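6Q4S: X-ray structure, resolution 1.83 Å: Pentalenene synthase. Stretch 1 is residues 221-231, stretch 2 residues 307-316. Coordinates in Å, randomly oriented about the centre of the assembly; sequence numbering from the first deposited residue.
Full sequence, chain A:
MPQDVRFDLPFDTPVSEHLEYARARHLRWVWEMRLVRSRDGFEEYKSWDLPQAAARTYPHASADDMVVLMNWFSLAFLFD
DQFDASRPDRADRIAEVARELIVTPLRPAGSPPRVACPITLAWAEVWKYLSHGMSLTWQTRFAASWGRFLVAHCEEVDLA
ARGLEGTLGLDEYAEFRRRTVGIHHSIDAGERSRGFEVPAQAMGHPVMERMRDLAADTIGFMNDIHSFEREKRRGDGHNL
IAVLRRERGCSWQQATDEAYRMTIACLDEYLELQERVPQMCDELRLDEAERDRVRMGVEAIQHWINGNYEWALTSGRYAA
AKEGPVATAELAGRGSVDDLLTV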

# COMPACT_ATOMS: atom_id res chain seq x y z
N PHE A 221 -18.82 -14.34 6.83
CA PHE A 221 -20.15 -14.76 7.36
C PHE A 221 -20.15 -16.25 7.77
O PHE A 221 -20.70 -16.60 8.81
N MET A 222 -19.49 -17.13 6.99
CA MET A 222 -19.34 -18.54 7.42
C MET A 222 -18.55 -18.66 8.68
O MET A 222 -18.91 -19.41 9.60
N ASN A 223 -17.46 -17.91 8.77
CA ASN A 223 -16.74 -17.91 9.98
C ASN A 223 -17.53 -17.37 11.18
O ASN A 223 -17.35 -17.91 12.26
N ASP A 224 -18.37 -16.34 11.02
CA ASP A 224 -19.23 -15.92 12.15
C ASP A 224 -20.24 -17.03 12.56
O ASP A 224 -20.42 -17.26 13.71
N ILE A 225 -20.88 -17.67 11.59
CA ILE A 225 -21.81 -18.77 11.85
C ILE A 225 -21.11 -19.87 12.62
O ILE A 225 -21.66 -20.40 13.58
N HIS A 226 -19.88 -20.19 12.23
CA HIS A 226 -19.14 -21.24 12.83
C HIS A 226 -18.68 -20.85 14.24
O HIS A 226 -18.82 -21.68 15.12
N SER A 227 -18.16 -19.64 14.48
CA SER A 227 -17.75 -19.21 15.84
C SER A 227 -18.94 -19.12 16.80
O SER A 227 -18.78 -19.34 18.00
N PHE A 228 -20.10 -18.73 16.28
CA PHE A 228 -21.30 -18.49 17.09
C PHE A 228 -21.76 -19.80 17.69
O PHE A 228 -21.83 -19.91 18.91
N GLU A 229 -22.03 -20.79 16.81
CA GLU A 229 -22.36 -22.19 17.16
C GLU A 229 -21.43 -22.87 18.21
O GLU A 229 -21.75 -23.97 18.66
N ARG A 230 -20.32 -22.23 18.60
CA ARG A 230 -19.43 -22.69 19.67
C ARG A 230 -19.13 -21.61 20.76
O ARG A 230 -17.98 -21.44 21.16
N GLU A 231 -20.14 -20.91 21.27
CA GLU A 231 -19.96 -19.96 22.40
C GLU A 231 -21.22 -19.79 23.27
O GLU A 231 -21.99 -18.86 23.12
N GLY A 307 -11.73 -24.31 0.93
CA GLY A 307 -10.76 -24.80 1.88
C GLY A 307 -11.00 -24.28 3.26
O GLY A 307 -10.78 -24.97 4.27
N ASN A 308 -11.38 -23.02 3.34
CA ASN A 308 -11.72 -22.47 4.64
C ASN A 308 -12.90 -23.25 5.25
O ASN A 308 -12.87 -23.60 6.40
N TYR A 309 -13.91 -23.51 4.45
CA TYR A 309 -15.09 -24.25 4.92
C TYR A 309 -14.71 -25.64 5.46
O TYR A 309 -14.99 -26.00 6.67
N GLU A 310 -13.98 -26.38 4.62
CA GLU A 310 -13.60 -27.76 4.98
C GLU A 310 -12.70 -27.76 6.13
O GLU A 310 -12.77 -28.68 6.93
N TRP A 311 -11.83 -26.75 6.28
CA TRP A 311 -11.02 -26.69 7.53
C TRP A 311 -11.89 -26.41 8.82
O TRP A 311 -11.62 -26.92 9.92
N ALA A 312 -12.87 -25.53 8.68
CA ALA A 312 -13.73 -25.13 9.80
C ALA A 312 -14.50 -26.34 10.38
O ALA A 312 -14.51 -26.53 11.58
N LEU A 313 -15.05 -27.18 9.50
CA LEU A 313 -15.65 -28.48 9.87
C LEU A 313 -14.86 -29.34 10.85
O LEU A 313 -15.43 -29.92 11.76
N THR A 314 -13.54 -29.40 10.69
CA THR A 314 -12.68 -30.22 11.55
C THR A 314 -12.17 -29.43 12.77
O THR A 314 -11.12 -29.76 13.29
N SER A 315 -12.89 -28.37 13.19
CA SER A 315 -12.62 -27.61 14.44
C SER A 315 -11.28 -26.79 14.47
O SER A 315 -10.64 -26.54 13.42
N GLY A 316 -10.89 -26.34 15.67
CA GLY A 316 -9.70 -25.51 15.89
C GLY A 316 -9.77 -24.73 17.20
O GLY A 316 -9.81 -23.48 17.20

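Two nearly parallel helices, their N-to-C directions only 6° apart and their axes 10.8 Å apart at closest approach, meet along one face of each. Met222 and Asn223 are neighbours, and His226 follows one helical turn later; Asn308, Tyr309 and Ala312 repeat the pattern in the second helix. The contact is modest, burying 361 Å² in all.

The one hydrogen bond across the contact joins two amides. Asn308, with chi1 t, points its CB toward the first stretch and donates from ND2 to OD1 of Asn223 at 2.7 Å, with a nearly straight N-H...O angle of 159°. Asn223 leaves its helix sideways, but its m rotamer brings the carboxamide nearer. A carboxamide carries both groups, so one asparagine can offer its NH2 and the other its oxygen without any charge.

An apolar contact lies beside this pair. Met222 (chi1 m, chi2 t, chi3 p) points toward the second helix, and its flexible thioether chain lets CE reach CD1 of Tyr309 at a tight 3.1 Å. SD of Met222 lies 5.5 Å from the centroid of the Tyr309 ring, oblique to it. Tyr309 is t and leaves sideways; its hydroxyl is hydrogen-bonded elsewhere in the structure.

Farther along, His226 (chi1 t) lays its imidazole against Ala312. CB of Ala312 sits 4.0 Å from the centroid of the His226 ring, almost on its normal, a CH-pi contact for which alanine's small side chain is well suited. Although His226 NE2 is 3.1 Å from Ala312 O, the angle is too poor for a hydrogen bond.

At the exposed end, Arg230 (chi1 m, chi2 t, chi3 p) reaches across toward the loop after the second helix, placing NH1 4.0 Å from Gly316 N. This poorly ordered guanidinium makes no hydrogen bond to the second stretch.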

# COMPACT_ATOMS: atom_id res chain seq x y z
CB PHE A 221 -21.23 -14.51 6.34
CG PHE A 221 -21.51 -13.04 6.04
CD1 PHE A 221 -21.05 -11.98 6.82
CD2 PHE A 221 -22.25 -12.74 4.92
CE1 PHE A 221 -21.31 -10.64 6.46
CE2 PHE A 221 -22.51 -11.41 4.56
CZ PHE A 221 -22.07 -10.38 5.32
CB MET A 222 -18.66 -19.40 6.31
CG MET A 222 -19.52 -19.53 5.06
SD MET A 222 -19.03 -20.67 3.69
CE MET A 222 -18.48 -21.92 4.75
CB ASN A 223 -15.42 -17.16 9.88
CG ASN A 223 -14.40 -17.86 8.95
OD1 ASN A 223 -14.65 -18.94 8.43
ND2 ASN A 223 -13.28 -17.21 8.74
CB ASP A 224 -20.01 -14.68 11.79
CG ASP A 224 -19.13 -13.40 11.70
OD1 ASP A 224 -17.86 -13.46 11.85
OD2 ASP A 224 -19.76 -12.32 11.57
CB ILE A 225 -22.45 -19.30 10.58
CG1 ILE A 225 -23.33 -18.21 9.96
CG2 ILE A 225 -23.26 -20.57 10.87
CD1 ILE A 225 -23.69 -18.48 8.54
CB HIS A 226 -17.95 -21.66 11.96
CG HIS A 226 -17.37 -22.97 12.35
ND1 HIS A 226 -16.20 -23.09 13.07
CD2 HIS A 226 -17.84 -24.23 12.19
CE1 HIS A 226 -15.96 -24.37 13.32
NE2 HIS A 226 -16.95 -25.08 12.80
CB SER A 227 -17.13 -17.80 15.88
OG SER A 227 -16.29 -17.58 14.79
CB PHE A 228 -22.43 -17.93 16.26
CG PHE A 228 -23.70 -17.80 17.02
CD1 PHE A 228 -23.87 -16.74 17.91
CD2 PHE A 228 -24.71 -18.77 16.90
CE1 PHE A 228 -25.04 -16.64 18.64
CE2 PHE A 228 -25.88 -18.68 17.64
CZ PHE A 228 -26.05 -17.60 18.50
CB GLU A 229 -22.43 -23.08 15.89
CG GLU A 229 -23.66 -22.79 15.03
CD GLU A 229 -23.64 -23.48 13.66
OE1 GLU A 229 -22.62 -24.12 13.28
OE2 GLU A 229 -24.67 -23.36 12.94
CB ARG A 230 -18.13 -23.19 19.02
CG ARG A 230 -18.30 -24.07 17.78
CD ARG A 230 -17.01 -24.13 16.98
NE ARG A 230 -15.87 -24.56 17.79
CZ ARG A 230 -14.59 -24.55 17.41
NH1 ARG A 230 -14.21 -24.12 16.20
NH2 ARG A 230 -13.66 -24.98 18.26
CB GLU A 231 -19.40 -18.62 21.89
CG GLU A 231 -17.90 -18.42 22.13
CD GLU A 231 -17.16 -17.83 20.94
OE1 GLU A 231 -17.72 -16.94 20.26
OE2 GLU A 231 -16.00 -18.24 20.69
CB ASN A 308 -12.08 -20.97 4.59
CG ASN A 308 -12.37 -20.41 6.00
OD1 ASN A 308 -11.50 -20.32 6.85
ND2 ASN A 308 -13.62 -20.15 6.25
CB TYR A 309 -16.12 -24.37 3.79
CG TYR A 309 -17.30 -25.22 4.20
CD1 TYR A 309 -18.03 -24.93 5.36
CD2 TYR A 309 -17.64 -26.37 3.48
CE1 TYR A 309 -19.09 -25.73 5.76
CE2 TYR A 309 -18.72 -27.17 3.87
CZ TYR A 309 -19.43 -26.84 5.01
OH TYR A 309 -20.48 -27.62 5.43
CB GLU A 310 -12.99 -28.55 3.79
CG GLU A 310 -13.78 -28.42 2.49
CD GLU A 310 -14.69 -29.60 2.23
OE1 GLU A 310 -15.27 -30.05 3.24
OE2 GLU A 310 -14.80 -30.05 1.04
CB TRP A 311 -9.93 -25.58 7.38
CG TRP A 311 -9.22 -25.22 8.60
CD1 TRP A 311 -8.36 -25.96 9.26
CD2 TRP A 311 -9.30 -23.96 9.30
NE1 TRP A 311 -7.89 -25.29 10.37
CE2 TRP A 311 -8.44 -24.05 10.40
CE3 TRP A 311 -10.00 -22.76 9.09
CZ2 TRP A 311 -8.27 -23.02 11.31
CZ3 TRP A 311 -9.82 -21.73 9.98
CH2 TRP A 311 -8.96 -21.87 11.09
CB ALA A 312 -14.68 -24.02 9.36
CB LEU A 313 -15.93 -29.31 8.62
CG LEU A 313 -16.98 -28.77 7.67
CD1 LEU A 313 -17.08 -29.68 6.46
CD2 LEU A 313 -18.35 -28.63 8.36
CB THR A 314 -11.46 -30.78 10.74
OG1 THR A 314 -10.46 -29.77 10.56
CG2 THR A 314 -11.86 -31.30 9.34
CB SER A 315 -12.73 -28.55 15.69
OG SER A 315 -13.84 -29.45 15.60